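PDB 6IV9: Cas13d from uncultured Ruminococcus sp, which is a CRISPR-associated ribonuclease that binds a crRNA guide and whose two HEPN domains govern crRNA maturation and cleavage of target RNA. Local coordinates for residues D147-K152 with G898-R903; E784-D787 with E791-N794. The protein carries 2 engineered substitutions. All coordinates share one frame; numbering follows the deposited sequence.

How the contacts relate
Contact 1 joins parts of the chain nearly 750 residues apart, and contact 2, a turn between neighbouring helices, is nested inside the loop it closes. Their centres lie 12 Å apart, and Asn794 of contact 2 links them: its ND2 is 3.0 Å from Tyr899 O, a probable hydrogen bond, and packs 3.7 Å from Leu149 CD1. One asparagine therefore meets both sides of contact 1. Residues of contact 1 bind the RNA backbone directly, and the side chain of Asn900 is about 10 Å from a magnesium ion. Contact 2 stands behind them, its nearest atom about 9 Å from the RNA.

Contact 1: residues D147-K152 with G898-R903; sequences DMLGLK and GYNIPR. With nucleotides of chain B.
The ring of Tyr899 meets Leu149 at its edge, where the methyl CD1 lies near the ring plane, 4.1 Å from Tyr899 CD2; Asn900 CB sits over one face, offset toward the rim. Carbon meets carbon here, while the phenol OH turns to Asp755. This small apolar joint sets the loop before helix 152-160 against the N-terminus of helix 901-908, which is capped by Asn900 and lies near the C-terminus, probably within the second HEPN domain. The other flat group, the Arg903 guanidinium, holds OP1 of A27 of chain B in plane at its edge. Arg903 NE reaches OP1 of A27 of chain B at 2.8 Å and NH2 reaches OP2 of the same phosphate at 2.9 Å, a two-pronged grip suited to arginine, while OP1 of A26 of chain B comes in obliquely. A chi1 of -171° carries the Asn900 amide away from its own N and back over the helix start: Asn900 OD1 accepts from Arg903 N at 3.1 Å, the donor tilted 33° from the carbonyl plane. Its other branch, ND2, gives a weak bond to OP1 of A26 of chain B. Replacing Asn900 with alanine would probably leave Arg903 N without its cap and that phosphate oxygen without its weak donor. From its side, the 147-152 loop contributes main chain: Met148 N points almost straight at OP2 of U25 of chain B, 2.9 Å away with an N-H...O angle of 171°.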
ATOM      1  N   ASP A 147       8.814  21.708 -15.169  1.00 29.76           N
ATOM      2  CA  ASP A 147       9.017  20.772 -14.038  1.00 27.17           C
ATOM      3  C   ASP A 147      10.454  20.914 -13.517  1.00 26.55           C
ATOM      4  O   ASP A 147      11.296  21.344 -14.259  1.00 27.31           O
ATOM      5  CB  ASP A 147       8.600  19.348 -14.384  1.00 28.67           C
ATOM      6  CG  ASP A 147       9.483  18.732 -15.444  1.00 33.05           C
ATOM      7  OD1 ASP A 147       9.957  19.478 -16.295  1.00 35.79           O
ATOM      8  OD2 ASP A 147       9.679  17.520 -15.399  1.00 37.45           O
ATOM      9  N   MET A 148      10.698  20.517 -12.274  1.00 26.78           N
ATOM     10  CA  MET A 148      12.041  20.660 -11.658  1.00 26.15           C
ATOM     11  C   MET A 148      13.091  19.835 -12.420  1.00 25.82           C
ATOM     12  O   MET A 148      14.204  20.238 -12.434  1.00 26.73           O
ATOM     13  CB  MET A 148      12.030  20.294 -10.171  1.00 24.19           C
ATOM     14  CG  MET A 148      11.255  21.264  -9.312  1.00 26.35           C
ATOM     15  SD  MET A 148      11.849  22.962  -9.341  1.00 32.27           S
ATOM     16  CE  MET A 148      13.395  22.775  -8.474  1.00 34.55           C
ATOM     17  N   LEU A 149      12.728  18.668 -12.929  1.00 22.99           N
ATOM     18  CA  LEU A 149      13.670  17.790 -13.668  1.00 24.65           C
ATOM     19  C   LEU A 149      13.956  18.332 -15.072  1.00 24.95           C
ATOM     20  O   LEU A 149      14.942  17.960 -15.633  1.00 28.27           O
ATOM     21  CB  LEU A 149      13.039  16.409 -13.783  1.00 26.10           C
ATOM     22  CG  LEU A 149      13.561  15.301 -12.880  1.00 34.67           C
ATOM     23  CD1 LEU A 149      14.379  15.790 -11.714  1.00 29.98           C
ATOM     24  CD2 LEU A 149      12.439  14.391 -12.454  1.00 37.79           C
ATOM     25  N   GLY A 150      13.067  19.154 -15.607  1.00 27.96           N
ATOM     26  CA  GLY A 150      13.225  19.649 -16.978  1.00 29.18           C
ATOM     27  C   GLY A 150      12.793  18.620 -18.007  1.00 30.87           C
ATOM     28  O   GLY A 150      13.205  18.735 -19.131  1.00 29.41           O
ATOM     29  N   LEU A 151      11.969  17.658 -17.618  1.00 25.41           N
ATOM     30  CA  LEU A 151      11.526  16.591 -18.552  1.00 26.62           C
ATOM     31  C   LEU A 151      10.094  16.810 -19.043  1.00 23.80           C
ATOM     32  O   LEU A 151       9.584  15.943 -19.696  1.00 25.53           O
ATOM     33  CB  LEU A 151      11.655  15.256 -17.832  1.00 25.24           C
ATOM     34  CG  LEU A 151      13.081  14.881 -17.477  1.00 26.33           C
ATOM     35  CD1 LEU A 151      13.105  13.653 -16.604  1.00 30.09           C
ATOM     36  CD2 LEU A 151      13.899  14.677 -18.732  1.00 27.18           C
ATOM     37  N   LYS A 152       9.521  17.970 -18.784  1.00 24.63           N
ATOM     38  CA  LYS A 152       8.111  18.210 -19.165  1.00 24.42           C
ATOM     39  C   LYS A 152       7.922  18.014 -20.668  1.00 25.33           C
ATOM     40  O   LYS A 152       6.987  17.366 -21.033  1.00 24.44           O
ATOM     41  CB  LYS A 152       7.745  19.650 -18.801  1.00 26.49           C
ATOM     42  CG  LYS A 152       6.374  20.137 -19.219  1.00 25.00           C
ATOM     43  CD  LYS A 152       6.105  21.511 -18.675  1.00 24.94           C
ATOM     44  CE  LYS A 152       4.757  22.089 -19.030  1.00 27.07           C
ATOM     45  NZ  LYS A 152       4.617  22.345 -20.476  1.00 31.07           N
ATOM     46  N   GLY A 898      21.024  11.748  -6.538  1.00 25.62           N
ATOM     47  CA  GLY A 898      21.377  13.147  -6.258  1.00 27.20           C
ATOM     48  C   GLY A 898      20.689  14.148  -7.163  1.00 27.19           C
ATOM     49  O   GLY A 898      20.447  15.236  -6.723  1.00 28.71           O
ATOM     50  N   TYR A 899      20.364  13.759  -8.384  1.00 25.55           N
ATOM     51  CA  TYR A 899      19.718  14.665  -9.362  1.00 28.86           C
ATOM     52  C   TYR A 899      18.340  15.124  -8.867  1.00 26.34           C
ATOM     53  O   TYR A 899      17.874  16.118  -9.358  1.00 27.91           O
ATOM     54  CB  TYR A 899      19.696  14.021 -10.741  1.00 28.14           C
ATOM     55  CG  TYR A 899      18.704  12.904 -10.818  1.00 24.40           C
ATOM     56  CD1 TYR A 899      19.022  11.641 -10.368  1.00 24.20           C
ATOM     57  CD2 TYR A 899      17.430  13.129 -11.287  1.00 22.31           C
ATOM     58  CE1 TYR A 899      18.100  10.618 -10.416  1.00 24.03           C
ATOM     59  CE2 TYR A 899      16.495  12.122 -11.345  1.00 22.71           C
ATOM     60  CZ  TYR A 899      16.829  10.866 -10.892  1.00 26.73           C
ATOM     61  OH  TYR A 899      15.917   9.878 -10.935  1.00 24.19           O
ATOM     62  N   ASN A 900      17.660  14.329  -8.048  1.00 24.27           N
ATOM     63  CA  ASN A 900      16.378  14.756  -7.436  1.00 24.12           C
ATOM     64  C   ASN A 900      16.742  15.114  -5.997  1.00 26.39           C
ATOM     65  O   ASN A 900      16.843  14.226  -5.179  1.00 24.88           O
ATOM     66  CB  ASN A 900      15.312  13.669  -7.515  1.00 25.07           C
ATOM     67  CG  ASN A 900      13.952  14.161  -7.086  1.00 24.60           C
ATOM     68  OD1 ASN A 900      13.793  14.661  -5.998  1.00 25.83           O
ATOM     69  ND2 ASN A 900      12.973  14.035  -7.948  1.00 26.39           N
ATOM     70  N   ILE A 901      16.932  16.394  -5.728  1.00 25.66           N
ATOM     71  CA  ILE A 901      17.466  16.811  -4.407  1.00 24.94           C
ATOM     72  C   ILE A 901      16.549  16.403  -3.250  1.00 27.04           C
ATOM     73  O   ILE A 901      17.066  15.916  -2.283  1.00 24.64           O
ATOM     74  CB  ILE A 901      17.781  18.312  -4.422  1.00 28.54           C
ATOM     75  CG1 ILE A 901      19.027  18.582  -5.258  1.00 29.24           C
ATOM     76  CG2 ILE A 901      17.927  18.840  -3.018  1.00 30.22           C
ATOM     77  CD1 ILE A 901      20.269  18.050  -4.640  1.00 33.11           C
ATOM     78  N   PRO A 902      15.224  16.618  -3.304  1.00 25.17           N
ATOM     79  CA  PRO A 902      14.364  16.232  -2.200  1.00 23.89           C
ATOM     80  C   PRO A 902      14.420  14.719  -1.950  1.00 21.89           C
ATOM     81  O   PRO A 902      14.444  14.342  -0.837  1.00 22.86           O
ATOM     82  CB  PRO A 902      12.980  16.705  -2.651  1.00 24.37           C
ATOM     83  CG  PRO A 902      13.284  17.820  -3.587  1.00 28.52           C
ATOM     84  CD  PRO A 902      14.507  17.339  -4.333  1.00 25.56           C
ATOM     85  N   ARG A 903      14.409  13.919  -3.003  1.00 23.14           N
ATOM     86  CA  ARG A 903      14.496  12.460  -2.792  1.00 23.01           C
ATOM     87  C   ARG A 903      15.854  12.134  -2.159  1.00 25.21           C
ATOM     88  O   ARG A 903      15.877  11.483  -1.156  1.00 23.78           O
ATOM     89  CB  ARG A 903      14.323  11.700  -4.108  1.00 21.98           C
ATOM     90  CG  ARG A 903      14.436  10.194  -3.964  1.00 23.87           C
ATOM     91  CD  ARG A 903      14.059   9.369  -5.174  1.00 24.77           C
ATOM     92  NE  ARG A 903      12.745   9.621  -5.710  1.00 23.47           N
ATOM     93  CZ  ARG A 903      12.525  10.159  -6.888  1.00 23.31           C
ATOM     94  NH1 ARG A 903      13.535  10.430  -7.680  1.00 24.20           N
ATOM     95  NH2 ARG A 903      11.306  10.452  -7.269  1.00 24.33           N
TER
ATOM     96  P     U B  25       7.484  19.798 -10.296  1.00 26.45           P
ATOM     97  OP1   U B  25       7.442  21.276 -10.106  1.00 30.94           O
ATOM     98  OP2   U B  25       8.725  19.111 -10.626  1.00 27.78           O
ATOM     99  O5'   U B  25       6.958  19.315  -8.896  1.00 27.54           O
ATOM    100  C5'   U B  25       7.184  17.951  -8.496  1.00 25.11           C
ATOM    101  C4'   U B  25       8.351  17.869  -7.534  1.00 27.12           C
ATOM    102  O4'   U B  25       8.122  18.859  -6.527  1.00 28.88           O
ATOM    103  C3'   U B  25       8.391  16.572  -6.715  1.00 24.66           C
ATOM    104  O3'   U B  25       9.119  15.559  -7.337  1.00 24.42           O
ATOM    105  C2'   U B  25       9.100  16.973  -5.438  1.00 28.43           C
ATOM    106  O2'   U B  25      10.493  16.810  -5.595  1.00 30.90           O
ATOM    107  C1'   U B  25       8.839  18.485  -5.362  1.00 27.38           C
ATOM    108  N1    U B  25       8.055  18.875  -4.198  1.00 27.96           N
ATOM    109  C2    U B  25       8.731  18.871  -2.998  1.00 23.96           C
ATOM    110  O2    U B  25       9.857  18.450  -2.892  1.00 25.28           O
ATOM    111  N3    U B  25       8.014  19.321  -1.935  1.00 26.49           N
ATOM    112  C4    U B  25       6.734  19.820  -1.947  1.00 28.57           C
ATOM    113  O4    U B  25       6.232  20.210  -0.899  1.00 26.52           O
ATOM    114  C5    U B  25       6.092  19.773  -3.218  1.00 28.11           C
ATOM    115  C6    U B  25       6.754  19.293  -4.273  1.00 27.36           C
ATOM    116  P     A B  27       9.760   9.852  -3.863  1.00 25.82           P
ATOM    117  OP1   A B  27      10.864   8.836  -3.820  1.00 26.98           O
ATOM    118  OP2   A B  27       9.328  10.318  -5.179  1.00 23.57           O
ATOM    119  O5'   A B  27       8.393   9.386  -3.244  1.00 22.75           O
ATOM    120  C5'   A B  27       8.444   8.754  -1.947  1.00 23.93           C
ATOM    121  C4'   A B  27       7.076   8.364  -1.538  1.00 22.04           C
ATOM    122  O4'   A B  27       7.121   7.697  -0.276  1.00 22.75           O
ATOM    123  C3'   A B  27       6.128   9.541  -1.304  1.00 24.77           C
ATOM    124  O3'   A B  27       5.183   9.639  -2.351  1.00 27.72           O
ATOM    125  C2'   A B  27       5.390   9.186   0.001  1.00 26.70           C
ATOM    126  O2'   A B  27       3.979   9.266  -0.144  1.00 24.07           O
ATOM    127  C1'   A B  27       5.857   7.744   0.260  1.00 24.37           C
ATOM    128  N9    A B  27       5.929   7.392   1.668  1.00 26.17           N
ATOM    129  C8    A B  27       5.319   6.296   2.221  1.00 28.79           C
ATOM    130  N7    A B  27       5.435   6.227   3.518  1.00 27.55           N
ATOM    131  C5    A B  27       6.191   7.346   3.848  1.00 27.22           C
ATOM    132  C6    A B  27       6.685   7.827   5.073  1.00 31.59           C
ATOM    133  N6    A B  27       6.455   7.231   6.248  1.00 30.31           N
ATOM    134  N1    A B  27       7.382   8.990   5.060  1.00 25.34           N
ATOM    135  C2    A B  27       7.610   9.579   3.881  1.00 26.20           C
ATOM    136  N3    A B  27       7.251   9.188   2.663  1.00 23.56           N
ATOM    137  C4    A B  27       6.521   8.060   2.715  1.00 25.22           C
ATOM    138  P     A B  26       8.793  14.035  -7.092  1.00 27.80           P
ATOM    139  OP1   A B  26       9.759  13.247  -7.882  1.00 31.39           O
ATOM    140  OP2   A B  26       7.333  13.828  -7.128  1.00 25.60           O
ATOM    141  O5'   A B  26       9.156  13.832  -5.552  1.00 24.36           O
ATOM    142  C5'   A B  26      10.486  13.674  -5.095  1.00 22.80           C
ATOM    143  C4'   A B  26      10.501  13.464  -3.606  1.00 23.54           C
ATOM    144  O4'   A B  26       9.955  14.656  -2.992  1.00 24.24           O
ATOM    145  C3'   A B  26       9.610  12.373  -3.009  1.00 22.55           C
ATOM    146  O3'   A B  26      10.262  11.078  -2.976  1.00 24.04           O
ATOM    147  C2'   A B  26       9.349  12.877  -1.577  1.00 24.09           C
ATOM    148  O2'   A B  26      10.133  12.196  -0.567  1.00 26.62           O
ATOM    149  C1'   A B  26       9.716  14.371  -1.647  1.00 23.27           C
ATOM    150  N9    A B  26       8.639  15.245  -1.183  1.00 23.30           N
ATOM    151  C8    A B  26       7.457  15.524  -1.820  1.00 23.30           C
ATOM    152  N7    A B  26       6.619  16.222  -1.096  1.00 25.38           N
ATOM    153  C5    A B  26       7.317  16.463   0.079  1.00 24.70           C
ATOM    154  C6    A B  26       6.970  17.120   1.262  1.00 27.00           C
ATOM    155  N6    A B  26       5.823  17.783   1.433  1.00 27.92           N
ATOM    156  N1    A B  26       7.859  17.091   2.282  1.00 24.93           N
ATOM    157  C2    A B  26       9.023  16.469   2.089  1.00 25.73           C
ATOM    158  N3    A B  26       9.434  15.758   1.042  1.00 23.34           N
ATOM    159  C4    A B  26       8.560  15.855   0.039  1.00 22.11           C
TER

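Contact 2: residues E784-D787 with E791-N794; sequences ELCD and ESSN
Cys786 and Ser792 touch through their tips, Cys786 SG lying 3.7 Å from Ser792 OG, and with Leu785 they account for most of the surface buried in this interhelical loop. The motif is a helix-loop-helix: helix 777-788 ends, the chain doubles back through 791-794, and Asn794 caps helix 795-799 by offering OD1 to Leu797 N. The alpha carbons of Cys786 and Ser792 come within 6.2 Å of each other; so close an approach suits small side chains, and cysteine and serine fit. The thiol stands beside its own backbone N, anti to the carbonyl carbon (chi1 -75°), which brings it to the serine hydroxyl and, more distantly, toward Asn794 O. Sulfur also suits the neighbouring apolar surface, for Cys786 packs on Leu797 of the next helix.

Ser792 points into the turn and its hydroxyl serves the loop itself. With OG anti to the backbone N (chi1 176°), Ser792 OG donates to Asn794 O at 3.0 Å, approaching from above the carbonyl plane, 42° out of it. This bond ties two residues of the loop together just before the new helix starts, while Ser792 also packs against Lys798.

Leu785 contributes by bulk. Its side chain makes no close contact with 791-794, resting instead on Ile763 and Glu765, as suits an aliphatic residue at the border of the core. Lys798 returns to helix 777-788 by bonding Cys786 O.

The two segments thus meet through van der Waals contact between a soft sulfur and a hydroxyl whose proton is already committed to Asn794 O, which suggests that the loop's shape owes more to bonds within it and to helix 795-799 than to this contact.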
ATOM      1  N   GLU A 784      27.954  18.126 -13.720  1.00 38.14           N
ATOM      2  CA  GLU A 784      29.018  18.681 -14.593  1.00 37.78           C
ATOM      3  C   GLU A 784      28.426  19.746 -15.518  1.00 42.06           C
ATOM      4  O   GLU A 784      29.052  20.773 -15.689  1.00 42.09           O
ATOM      5  CB  GLU A 784      29.596  17.562 -15.450  1.00 43.23           C
ATOM      6  CG  GLU A 784      30.555  16.656 -14.714  1.00 48.09           C
ATOM      7  CD  GLU A 784      30.997  15.431 -15.500  1.00 52.38           C
ATOM      8  OE1 GLU A 784      31.815  14.683 -14.984  1.00 55.80           O
ATOM      9  OE2 GLU A 784      30.509  15.229 -16.615  1.00 58.85           O
ATOM     10  N   LEU A 785      27.251  19.489 -16.086  1.00 39.22           N
ATOM     11  CA  LEU A 785      26.592  20.448 -17.002  1.00 37.61           C
ATOM     12  C   LEU A 785      26.250  21.732 -16.250  1.00 41.40           C
ATOM     13  O   LEU A 785      26.356  22.780 -16.845  1.00 42.16           O
ATOM     14  CB  LEU A 785      25.355  19.816 -17.631  1.00 37.16           C
ATOM     15  CG  LEU A 785      25.648  18.670 -18.584  1.00 40.86           C
ATOM     16  CD1 LEU A 785      24.377  17.970 -18.996  1.00 40.90           C
ATOM     17  CD2 LEU A 785      26.406  19.168 -19.794  1.00 47.39           C
ATOM     18  N   CYS A 786      25.836  21.632 -14.995  1.00 39.03           N
ATOM     19  CA  CYS A 786      25.514  22.871 -14.256  1.00 37.90           C
ATOM     20  C   CYS A 786      26.784  23.709 -14.117  1.00 45.40           C
ATOM     21  O   CYS A 786      26.697  24.904 -14.223  1.00 42.95           O
ATOM     22  CB  CYS A 786      24.984  22.568 -12.865  1.00 42.59           C
ATOM     23  SG  CYS A 786      23.283  21.963 -12.865  0.61 33.18           S
ATOM     24  N   ASP A 787      27.896  23.068 -13.788  1.00 48.03           N
ATOM     25  CA  ASP A 787      29.177  23.791 -13.603  1.00 56.47           C
ATOM     26  C   ASP A 787      29.706  24.372 -14.924  1.00 52.72           C
ATOM     27  O   ASP A 787      30.128  25.509 -14.909  1.00 64.85           O
ATOM     28  CB  ASP A 787      30.233  22.910 -12.932  1.00 57.20           C
ATOM     29  CG  ASP A 787      29.850  22.311 -11.583  1.00 66.44           C
ATOM     30  OD1 ASP A 787      29.095  22.947 -10.830  1.00 56.68           O
ATOM     31  OD2 ASP A 787      30.330  21.211 -11.299  1.00 57.79           O
ATOM     32  N   GLU A 791      22.738  27.017 -19.662  1.00 41.70           N
ATOM     33  CA  GLU A 791      21.400  26.394 -19.709  1.00 46.11           C
ATOM     34  C   GLU A 791      21.424  25.110 -18.867  1.00 44.94           C
ATOM     35  O   GLU A 791      22.477  24.501 -18.778  1.00 41.62           O
ATOM     36  CB  GLU A 791      21.029  26.186 -21.175  1.00 51.01           C
ATOM     37  CG  GLU A 791      21.230  24.779 -21.693  1.00 68.11           C
ATOM     38  CD  GLU A 791      22.610  24.139 -21.687  1.00 89.17           C
ATOM     39  OE1 GLU A 791      22.803  23.158 -20.917  1.00108.84           O
ATOM     40  OE2 GLU A 791      23.474  24.554 -22.495  1.00 97.90           O
ATOM     41  N   SER A 792      20.328  24.788 -18.186  1.00 42.16           N
ATOM     42  CA  SER A 792      20.275  23.506 -17.440  1.00 40.30           C
ATOM     43  C   SER A 792      18.862  22.931 -17.436  1.00 37.57           C
ATOM     44  O   SER A 792      17.955  23.633 -17.039  1.00 36.99           O
ATOM     45  CB  SER A 792      20.780  23.641 -16.049  1.00 46.73           C
ATOM     46  OG  SER A 792      20.620  22.424 -15.352  1.00 44.54           O
ATOM     47  N   SER A 793      18.720  21.686 -17.859  1.00 31.34           N
ATOM     48  CA  SER A 793      17.406  21.014 -17.797  1.00 33.28           C
ATOM     49  C   SER A 793      16.986  20.814 -16.339  1.00 31.17           C
ATOM     50  O   SER A 793      15.892  21.163 -15.994  1.00 27.60           O
ATOM     51  CB  SER A 793      17.505  19.699 -18.480  1.00 41.84           C
ATOM     52  OG  SER A 793      17.199  19.829 -19.842  1.00 41.04           O
ATOM     53  N   ASN A 794      17.900  20.320 -15.517  1.00 31.19           N
ATOM     54  CA  ASN A 794      17.598  20.000 -14.103  1.00 26.40           C
ATOM     55  C   ASN A 794      17.716  21.255 -13.237  1.00 27.94           C
ATOM     56  O   ASN A 794      18.798  21.746 -13.068  1.00 29.66           O
ATOM     57  CB  ASN A 794      18.542  18.903 -13.622  1.00 28.64           C
ATOM     58  CG  ASN A 794      18.209  18.414 -12.240  1.00 28.25           C
ATOM     59  OD1 ASN A 794      18.315  19.155 -11.289  1.00 28.82           O
ATOM     60  ND2 ASN A 794      17.807  17.171 -12.140  1.00 26.81           N
TER